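Local atomic coordinates of ethylbenzene dehydrogenase alpha-subunit (Aromatoleum aromaticum, PDB entry 2IVF), a protein that belongs to the molybdopterin oxidoreductases, carrying a molybdenum atom, two pterin dinucleotide-type cofactors and an iron/sulfur cluster in one large subunit. Residues V77-H82 with F671-R676; K93-V98 with E107-T112. All coordinates share one frame; numbering follows the deposited sequence.

Interaction 1: V77-H82 with F671-R676; sequences VNWGSH and FTFVDR. With SF4 (iron/sulfur cluster), chain K.
Asn78, with CG anti to its carbonyl carbon (chi1 -63°), and Asp675, with CG anti to its backbone N (chi1 -151°), bring an amide and a carboxylate together across two strands. The two groups cross obliquely, and ND2 of Asn78 donates to OD2 of Asp675 at 3.1 Å, a bent bond that meets the oxygen from above the carboxylate plane. The OD1 of Asn78 accepts from Lys76 NZ, which places a lysine ammonium near the same amide. Strands 77-80 and 671-676 run at 131° to each other and come from different sheets. Their direct backbone link is Asp675 N to Trp79 O, 3.0 Å long, and water 1 donates to both Trp79 O and Asp675 O, so the carbonyl of Trp79 is gripped twice. CB of Trp79 lies 3.9 Å from CD2 of Phe673, and the two side chains cross at about a right angle; beyond CB the indole leads away from strand 671-676, its NE1 bonded to Lys764 O. Where Gly80 passes Val674, the CA atoms approach to 4.3 Å. Next along, CB of Ser81 touches two methyls, CG2 of Val674 at 3.7 Å and CG2 of Thr672 at 3.8 Å. The hydroxyls on this side turn to the loop that also lines the cluster: Ser81 OG bonds to Cys92 O and Thr672 OG1 to Ser91 O. His82 then leaves strand 671-676 and binds the cluster through ND1, 2.2 Å from the iron FE3 of SF4, while its NE2 is hydrogen-bonded to Tyr656 OH. Histidine in place of a fourth cysteine ligand probably brings a neutral nitrogen donor to the iron, and would be expected to raise the cluster potential relative to all-cysteine ligation.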
ATOM      1  N   VAL A  77      19.792 -11.769  12.519  1.00 23.34           N
ATOM      2  CA  VAL A  77      18.868 -10.665  12.337  1.00 23.37           C
ATOM      3  C   VAL A  77      19.715  -9.426  12.165  1.00 22.68           C
ATOM      4  O   VAL A  77      20.679  -9.219  12.912  1.00 19.03           O
ATOM      5  CB  VAL A  77      17.907 -10.480  13.539  1.00 24.55           C
ATOM      6  CG1 VAL A  77      17.006  -9.300  13.279  1.00 23.67           C
ATOM      7  CG2 VAL A  77      17.097 -11.766  13.808  1.00 25.56           C
ATOM      8  N   ASN A  78      19.367  -8.642  11.159  1.00 22.67           N
ATOM      9  CA  ASN A  78      19.985  -7.333  10.866  1.00 23.65           C
ATOM     10  C   ASN A  78      18.920  -6.255  10.799  1.00 23.72           C
ATOM     11  O   ASN A  78      17.731  -6.559  10.688  1.00 23.84           O
ATOM     12  CB  ASN A  78      20.639  -7.389   9.486  1.00 24.30           C
ATOM     13  CG  ASN A  78      21.783  -8.401   9.420  1.00 27.49           C
ATOM     14  OD1 ASN A  78      21.570  -9.554   9.119  1.00 33.11           O
ATOM     15  ND2 ASN A  78      22.988  -7.955   9.674  1.00 32.56           N
ATOM     16  N   TRP A  79      19.350  -4.996  10.767  1.00 22.90           N
ATOM     17  CA  TRP A  79      18.441  -3.907  10.549  1.00 23.58           C
ATOM     18  C   TRP A  79      18.111  -3.762   9.074  1.00 22.81           C
ATOM     19  O   TRP A  79      18.968  -3.856   8.214  1.00 21.28           O
ATOM     20  CB  TRP A  79      19.049  -2.564  10.999  1.00 23.42           C
ATOM     21  CG  TRP A  79      19.279  -2.418  12.438  1.00 22.30           C
ATOM     22  CD1 TRP A  79      20.439  -2.038  13.026  1.00 22.76           C
ATOM     23  CD2 TRP A  79      18.350  -2.641  13.485  1.00 21.61           C
ATOM     24  NE1 TRP A  79      20.269  -1.950  14.391  1.00 24.92           N
ATOM     25  CE2 TRP A  79      18.997  -2.322  14.696  1.00 22.65           C
ATOM     26  CE3 TRP A  79      17.004  -3.046  13.520  1.00 23.31           C
ATOM     27  CZ2 TRP A  79      18.375  -2.433  15.926  1.00 24.04           C
ATOM     28  CZ3 TRP A  79      16.389  -3.133  14.748  1.00 22.41           C
ATOM     29  CH2 TRP A  79      17.062  -2.821  15.921  1.00 22.97           C
ATOM     30  N   GLY A  80      16.835  -3.526   8.795  1.00 23.73           N
ATOM     31  CA  GLY A  80      16.440  -3.179   7.453  1.00 23.39           C
ATOM     32  C   GLY A  80      15.306  -2.181   7.420  1.00 23.49           C
ATOM     33  O   GLY A  80      14.632  -1.921   8.403  1.00 22.71           O
ATOM     34  N   SER A  81      15.172  -1.583   6.252  1.00 23.26           N
ATOM     35  CA  SER A  81      14.064  -0.733   5.898  1.00 23.73           C
ATOM     36  C   SER A  81      14.000  -0.733   4.365  1.00 22.27           C
ATOM     37  O   SER A  81      14.738  -1.498   3.707  1.00 23.46           O
ATOM     38  CB  SER A  81      14.199   0.692   6.460  1.00 23.36           C
ATOM     39  OG  SER A  81      12.945   1.336   6.437  1.00 23.66           O
ATOM     40  N   HIS A  82      13.107   0.082   3.806  1.00 23.07           N
ATOM     41  CA  HIS A  82      12.830   0.123   2.361  1.00 23.43           C
ATOM     42  C   HIS A  82      13.098   1.532   1.812  1.00 24.54           C
ATOM     43  O   HIS A  82      12.747   2.504   2.446  1.00 25.81           O
ATOM     44  CB  HIS A  82      11.392  -0.373   2.176  1.00 22.46           C
ATOM     45  CG  HIS A  82      11.064  -1.528   3.081  1.00 23.18           C
ATOM     46  ND1 HIS A  82      10.238  -1.426   4.191  1.00 25.09           N
ATOM     47  CD2 HIS A  82      11.585  -2.776   3.123  1.00 25.83           C
ATOM     48  CE1 HIS A  82      10.237  -2.574   4.845  1.00 23.21           C
ATOM     49  NE2 HIS A  82      11.024  -3.422   4.201  1.00 24.51           N
ATOM     50  N   PHE A 671      15.888   9.016  10.670  1.00 22.63           N
ATOM     51  CA  PHE A 671      16.603   8.261   9.642  1.00 23.12           C
ATOM     52  C   PHE A 671      16.798   6.848  10.114  1.00 23.04           C
ATOM     53  O   PHE A 671      17.066   6.604  11.299  1.00 21.41           O
ATOM     54  CB  PHE A 671      17.997   8.843   9.457  1.00 24.01           C
ATOM     55  CG  PHE A 671      18.034  10.070   8.644  1.00 22.79           C
ATOM     56  CD1 PHE A 671      17.700  11.293   9.186  1.00 23.39           C
ATOM     57  CD2 PHE A 671      18.399  10.005   7.313  1.00 27.27           C
ATOM     58  CE1 PHE A 671      17.752  12.452   8.416  1.00 24.37           C
ATOM     59  CE2 PHE A 671      18.458  11.153   6.536  1.00 25.49           C
ATOM     60  CZ  PHE A 671      18.132  12.375   7.103  1.00 25.90           C
ATOM     61  N   THR A 672      16.742   5.915   9.186  1.00 23.11           N
ATOM     62  CA  THR A 672      16.828   4.472   9.560  1.00 23.45           C
ATOM     63  C   THR A 672      17.872   3.822   8.689  1.00 23.61           C
ATOM     64  O   THR A 672      18.016   4.118   7.485  1.00 23.95           O
ATOM     65  CB  THR A 672      15.442   3.798   9.443  1.00 23.18           C
ATOM     66  OG1 THR A 672      14.556   4.375  10.413  1.00 25.59           O
ATOM     67  CG2 THR A 672      15.485   2.279   9.661  1.00 22.01           C
ATOM     68  N   PHE A 673      18.652   2.975   9.343  1.00 24.17           N
ATOM     69  CA  PHE A 673      19.728   2.212   8.736  1.00 24.10           C
ATOM     70  C   PHE A 673      19.240   0.971   8.004  1.00 24.21           C
ATOM     71  O   PHE A 673      18.358   0.242   8.473  1.00 25.34           O
ATOM     72  CB  PHE A 673      20.705   1.801   9.832  1.00 24.29           C
ATOM     73  CG  PHE A 673      21.834   0.941   9.366  1.00 23.64           C
ATOM     74  CD1 PHE A 673      22.715   1.395   8.409  1.00 28.28           C
ATOM     75  CD2 PHE A 673      22.032  -0.301   9.903  1.00 25.58           C
ATOM     76  CE1 PHE A 673      23.815   0.585   7.978  1.00 27.10           C
ATOM     77  CE2 PHE A 673      23.115  -1.097   9.514  1.00 26.17           C
ATOM     78  CZ  PHE A 673      24.008  -0.647   8.547  1.00 24.78           C
ATOM     79  N   VAL A 674      19.804   0.744   6.819  1.00 23.41           N
ATOM     80  CA  VAL A 674      19.494  -0.429   6.074  1.00 23.55           C
ATOM     81  C   VAL A 674      20.807  -1.160   5.876  1.00 23.79           C
ATOM     82  O   VAL A 674      21.704  -0.686   5.191  1.00 23.02           O
ATOM     83  CB  VAL A 674      18.815  -0.137   4.725  1.00 23.50           C
ATOM     84  CG1 VAL A 674      18.517  -1.468   3.992  1.00 21.72           C
ATOM     85  CG2 VAL A 674      17.532   0.711   4.862  1.00 24.41           C
ATOM     86  N   ASP A 675      20.908  -2.322   6.498  1.00 24.13           N
ATOM     87  CA  ASP A 675      22.096  -3.104   6.409  1.00 24.09           C
ATOM     88  C   ASP A 675      22.129  -3.884   5.095  1.00 24.28           C
ATOM     89  O   ASP A 675      21.106  -4.103   4.438  1.00 24.32           O
ATOM     90  CB  ASP A 675      22.208  -4.077   7.603  1.00 23.92           C
ATOM     91  CG  ASP A 675      23.650  -4.413   7.972  1.00 25.36           C
ATOM     92  OD1 ASP A 675      24.617  -4.078   7.245  1.00 21.53           O
ATOM     93  OD2 ASP A 675      23.830  -5.067   9.024  1.00 26.08           O
ATOM     94  N   ARG A 676      23.320  -4.325   4.754  1.00 24.12           N
ATOM     95  CA  ARG A 676      23.474  -5.366   3.761  1.00 24.61           C
ATOM     96  C   ARG A 676      23.292  -6.721   4.506  1.00 24.26           C
ATOM     97  O   ARG A 676      24.240  -7.291   5.004  1.00 23.73           O
ATOM     98  CB  ARG A 676      24.834  -5.211   3.101  1.00 23.98           C
ATOM     99  CG  ARG A 676      25.098  -6.142   1.924  1.00 25.30           C
ATOM    100  CD  ARG A 676      26.497  -5.886   1.389  1.00 27.46           C
ATOM    101  NE  ARG A 676      26.815  -6.613   0.167  1.00 29.68           N
ATOM    102  CZ  ARG A 676      27.378  -7.829   0.114  1.00 30.84           C
ATOM    103  NH1 ARG A 676      27.657  -8.515   1.216  1.00 30.97           N
ATOM    104  NH2 ARG A 676      27.646  -8.370  -1.054  1.00 30.76           N
TER
HETATM  105 FE1  SF4 K1984       6.137   0.462   4.225  1.00 26.13          FE
HETATM  106 FE2  SF4 K1984       7.614   1.666   6.160  1.00 25.31          FE
HETATM  107 FE3  SF4 K1984       8.843   0.213   4.296  1.00 24.94          FE
HETATM  108 FE4  SF4 K1984       7.696   2.612   3.617  1.00 25.16          FE
HETATM  109  S1  SF4 K1984       9.511   2.322   4.937  1.00 26.63           S
HETATM  110  S2  SF4 K1984       7.550   0.567   2.460  1.00 23.36           S
HETATM  111  S3  SF4 K1984       5.912   2.597   5.048  1.00 24.81           S
HETATM  112  S4  SF4 K1984       7.377  -0.594   5.878  1.00 26.13           S
HETATM  113  O   HOH W   1      19.000  -5.190   5.790  1.00 16.64           O

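Interaction 2: K93-V98 with E107-T112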
ATOM      1  N   LYS A  93      11.888   0.909  10.861  1.00 20.62           N
ATOM      2  CA  LYS A  93      12.973   0.029  11.207  1.00 21.64           C
ATOM      3  C   LYS A  93      12.455  -1.402  11.370  1.00 21.91           C
ATOM      4  O   LYS A  93      11.524  -1.641  12.162  1.00 21.52           O
ATOM      5  CB  LYS A  93      13.624   0.471  12.497  1.00 20.79           C
ATOM      6  CG  LYS A  93      14.946  -0.306  12.784  1.00 20.64           C
ATOM      7  CD  LYS A  93      15.768   0.336  13.925  1.00 22.28           C
ATOM      8  CE  LYS A  93      15.046   0.200  15.274  1.00 23.58           C
ATOM      9  NZ  LYS A  93      15.919   0.401  16.472  1.00 21.16           N
ATOM     10  N   PHE A  94      13.030  -2.315  10.602  1.00 22.43           N
ATOM     11  CA  PHE A  94      12.683  -3.728  10.684  1.00 23.19           C
ATOM     12  C   PHE A  94      13.837  -4.585  11.124  1.00 22.76           C
ATOM     13  O   PHE A  94      14.998  -4.284  10.867  1.00 21.41           O
ATOM     14  CB  PHE A  94      12.250  -4.260   9.327  1.00 23.70           C
ATOM     15  CG  PHE A  94      10.830  -3.915   8.958  1.00 23.50           C
ATOM     16  CD1 PHE A  94      10.492  -2.646   8.676  1.00 24.23           C
ATOM     17  CD2 PHE A  94       9.836  -4.884   8.944  1.00 22.22           C
ATOM     18  CE1 PHE A  94       9.215  -2.320   8.326  1.00 24.41           C
ATOM     19  CE2 PHE A  94       8.554  -4.564   8.599  1.00 22.34           C
ATOM     20  CZ  PHE A  94       8.241  -3.269   8.302  1.00 23.77           C
ATOM     21  N   TYR A  95      13.466  -5.693  11.729  1.00 21.78           N
ATOM     22  CA  TYR A  95      14.355  -6.816  11.916  1.00 22.33           C
ATOM     23  C   TYR A  95      14.240  -7.572  10.634  1.00 23.23           C
ATOM     24  O   TYR A  95      13.129  -7.861  10.181  1.00 22.96           O
ATOM     25  CB  TYR A  95      13.876  -7.686  13.027  1.00 22.76           C
ATOM     26  CG  TYR A  95      13.949  -7.066  14.372  1.00 21.02           C
ATOM     27  CD1 TYR A  95      15.166  -6.555  14.872  1.00 21.33           C
ATOM     28  CD2 TYR A  95      12.833  -7.037  15.198  1.00 21.30           C
ATOM     29  CE1 TYR A  95      15.230  -5.994  16.127  1.00 22.64           C
ATOM     30  CE2 TYR A  95      12.919  -6.544  16.443  1.00 20.04           C
ATOM     31  CZ  TYR A  95      14.106  -6.010  16.907  1.00 21.78           C
ATOM     32  OH  TYR A  95      14.158  -5.463  18.163  1.00 22.95           O
ATOM     33  N   VAL A  96      15.381  -7.837  10.026  1.00 23.05           N
ATOM     34  CA  VAL A  96      15.481  -8.672   8.827  1.00 23.06           C
ATOM     35  C   VAL A  96      16.056 -10.005   9.232  1.00 22.89           C
ATOM     36  O   VAL A  96      17.205 -10.091   9.749  1.00 22.83           O
ATOM     37  CB  VAL A  96      16.356  -7.987   7.755  1.00 21.81           C
ATOM     38  CG1 VAL A  96      16.492  -8.897   6.455  1.00 23.07           C
ATOM     39  CG2 VAL A  96      15.712  -6.607   7.433  1.00 22.28           C
ATOM     40  N   TYR A  97      15.260 -11.058   9.052  1.00 23.51           N
ATOM     41  CA  TYR A  97      15.595 -12.400   9.567  1.00 22.75           C
ATOM     42  C   TYR A  97      16.160 -13.235   8.446  1.00 23.94           C
ATOM     43  O   TYR A  97      15.501 -13.453   7.442  1.00 23.83           O
ATOM     44  CB  TYR A  97      14.368 -13.133  10.103  1.00 23.00           C
ATOM     45  CG  TYR A  97      13.701 -12.494  11.269  1.00 21.33           C
ATOM     46  CD1 TYR A  97      12.850 -11.407  11.085  1.00 23.56           C
ATOM     47  CD2 TYR A  97      13.843 -13.028  12.537  1.00 22.65           C
ATOM     48  CE1 TYR A  97      12.207 -10.839  12.123  1.00 22.95           C
ATOM     49  CE2 TYR A  97      13.180 -12.453  13.642  1.00 22.76           C
ATOM     50  CZ  TYR A  97      12.363 -11.364  13.413  1.00 22.60           C
ATOM     51  OH  TYR A  97      11.709 -10.773  14.445  1.00 22.87           O
ATOM     52  N   VAL A  98      17.405 -13.657   8.610  1.00 24.34           N
ATOM     53  CA  VAL A  98      18.107 -14.375   7.560  1.00 24.32           C
ATOM     54  C   VAL A  98      18.223 -15.815   7.995  1.00 25.38           C
ATOM     55  O   VAL A  98      18.568 -16.088   9.130  1.00 24.35           O
ATOM     56  CB  VAL A  98      19.513 -13.797   7.336  1.00 25.13           C
ATOM     57  CG1 VAL A  98      20.342 -14.698   6.374  1.00 23.69           C
ATOM     58  CG2 VAL A  98      19.433 -12.361   6.863  1.00 24.51           C
ATOM     59  N   GLU A 107      10.227  -8.041  10.321  1.00 22.74           N
ATOM     60  CA  GLU A 107       9.240  -7.600  11.265  1.00 22.36           C
ATOM     61  C   GLU A 107       9.664  -6.278  11.900  1.00 22.36           C
ATOM     62  O   GLU A 107      10.854  -6.070  12.202  1.00 22.25           O
ATOM     63  CB  GLU A 107       9.067  -8.676  12.344  1.00 22.17           C
ATOM     64  CG  GLU A 107       8.044  -8.320  13.422  1.00 22.32           C
ATOM     65  CD  GLU A 107       7.570  -9.469  14.302  1.00 21.97           C
ATOM     66  OE1 GLU A 107       7.899 -10.665  14.066  1.00 23.45           O
ATOM     67  OE2 GLU A 107       6.854  -9.165  15.291  1.00 23.05           O
ATOM     68  N   GLN A 108       8.676  -5.447  12.212  1.00 22.14           N
ATOM     69  CA  GLN A 108       8.960  -4.124  12.760  1.00 21.72           C
ATOM     70  C   GLN A 108       9.667  -4.262  14.079  1.00 21.24           C
ATOM     71  O   GLN A 108       9.272  -5.053  14.910  1.00 21.26           O
ATOM     72  CB  GLN A 108       7.694  -3.323  13.021  1.00 21.50           C
ATOM     73  CG  GLN A 108       6.888  -2.983  11.790  1.00 21.19           C
ATOM     74  CD  GLN A 108       5.722  -3.956  11.552  1.00 23.20           C
ATOM     75  OE1 GLN A 108       5.892  -5.206  11.588  1.00 20.51           O
ATOM     76  NE2 GLN A 108       4.519  -3.381  11.290  1.00 23.04           N
ATOM     77  N   ALA A 109      10.685  -3.433  14.293  1.00 21.52           N
ATOM     78  CA  ALA A 109      11.341  -3.397  15.577  1.00 20.82           C
ATOM     79  C   ALA A 109      10.462  -2.702  16.615  1.00 20.61           C
ATOM     80  O   ALA A 109      10.472  -3.107  17.753  1.00 22.27           O
ATOM     81  CB  ALA A 109      12.730  -2.735  15.460  1.00 20.41           C
ATOM     82  N   ALA A 110       9.694  -1.694  16.208  1.00 20.32           N
ATOM     83  CA  ALA A 110       8.780  -0.972  17.116  1.00 21.17           C
ATOM     84  C   ALA A 110       9.579  -0.375  18.304  1.00 21.23           C
ATOM     85  O   ALA A 110       9.327  -0.655  19.489  1.00 20.25           O
ATOM     86  CB  ALA A 110       7.629  -1.941  17.603  1.00 20.22           C
ATOM     87  N   GLN A 111      10.561   0.443  17.951  1.00 21.08           N
ATOM     88  CA  GLN A 111      11.466   1.084  18.894  1.00 22.17           C
ATOM     89  C   GLN A 111      11.550   2.589  18.580  1.00 22.80           C
ATOM     90  O   GLN A 111      12.625   3.182  18.642  1.00 23.22           O
ATOM     91  CB  GLN A 111      12.865   0.431  18.804  1.00 23.04           C
ATOM     92  CG  GLN A 111      12.872  -1.005  19.323  1.00 23.61           C
ATOM     93  CD  GLN A 111      14.204  -1.676  19.290  1.00 23.87           C
ATOM     94  OE1 GLN A 111      15.034  -1.422  18.448  1.00 25.40           O
ATOM     95  NE2 GLN A 111      14.425  -2.545  20.257  1.00 25.58           N
ATOM     96  N   THR A 112      10.407   3.194  18.295  1.00 22.39           N
ATOM     97  CA  THR A 112      10.345   4.640  18.019  1.00 23.68           C
ATOM     98  C   THR A 112       9.450   5.297  19.056  1.00 23.88           C
ATOM     99  O   THR A 112       8.234   5.337  18.910  1.00 24.91           O
ATOM    100  CB  THR A 112       9.868   4.916  16.614  1.00 23.93           C
ATOM    101  OG1 THR A 112      10.630   4.131  15.710  1.00 24.33           O
ATOM    102  CG2 THR A 112       9.973   6.411  16.274  1.00 23.60           C
TER
HETATM  103  O   HOH W   2       9.633  -0.158  13.732  1.00 17.35           O
HETATM  104  O   HOH W   3      11.807  -5.232  19.290  1.00 20.94           O
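Segments 93-98 and 107-112 pair antiparallel: Tyr95 and Glu107 form a hydrogen-bonded pair, Tyr95 N to Glu107 O at 2.7 Å and Glu107 N to Tyr95 O at 2.9 Å, Phe94 and Gln108 form a non-hydrogen-bonded pair, and a nearly straight bond (178°) from Ala109 N to Lys93 O continues the link past the strand end. Phe94 and Gln108 lie side by side, pointing the same way, with the amide nearly parallel to the ring (10°). CG of Gln108 sits over the ring face in a CH-pi contact, 3.8 Å from CZ of Phe94, and the amide NH2 goes on to Leu125 O and to Gln229 O of the beta-subunit. The Phe94 ring itself touches the iron/sulfur cluster. These strands, 94-99 and 102-108, are the two arms of a beta hairpin that, with strand 76-80, makes a small three-stranded antiparallel sheet beside the cluster. Tyr95 and Glu107 carry their side chains on the same face of this sheet. CB of Ala109 rests over the Tyr95 ring, offset toward the rim and 3.8 Å from CZ, while water 3, in the ring plane, joins Tyr95 OH to Ala109 O. CE1 of Tyr97 meets CB of Glu107 at 3.8 Å; the Glu107 carboxylate is held by Arg105 and by Arg217 and Arg228 of the beta-subunit, and Tyr97 OH bonds to Pro348 O of that subunit. The Lys93 chain bends about its CG-CD bond (chi3 68°), which turns CE aside, and NZ donates to OE1 of Gln111 at 2.8 Å, in the carbonyl plane. The same NZ also reaches Glu765 O and makes a cation-pi contact with Trp79. Water 2 bridges Lys93 O and Ala110 N.

In the fold
The two interactions have centres about 8 Å apart. Interaction 2 is nested along the chain inside the loop closed by interaction 1. They share the three-stranded antiparallel sheet 76-80, 94-99, 102-108: interaction 2 pairs the arms of its hairpin at the end away from the turn, and interaction 1 sets its outer strand 76-80 against strand 670-676 of a second antiparallel sheet. Strand 94-99 bonds to strand 76-80 through Phe94 N to Gly80 O and Val96 N to Asn78 O, and Trp79 packs on Tyr95. Both contacts reach the SF4 cluster, by His82 and Phe94, whose rings meet edge-to-face, and interaction 2 also faces the beta-subunit, which is consistent with the cluster lying near this subunit boundary.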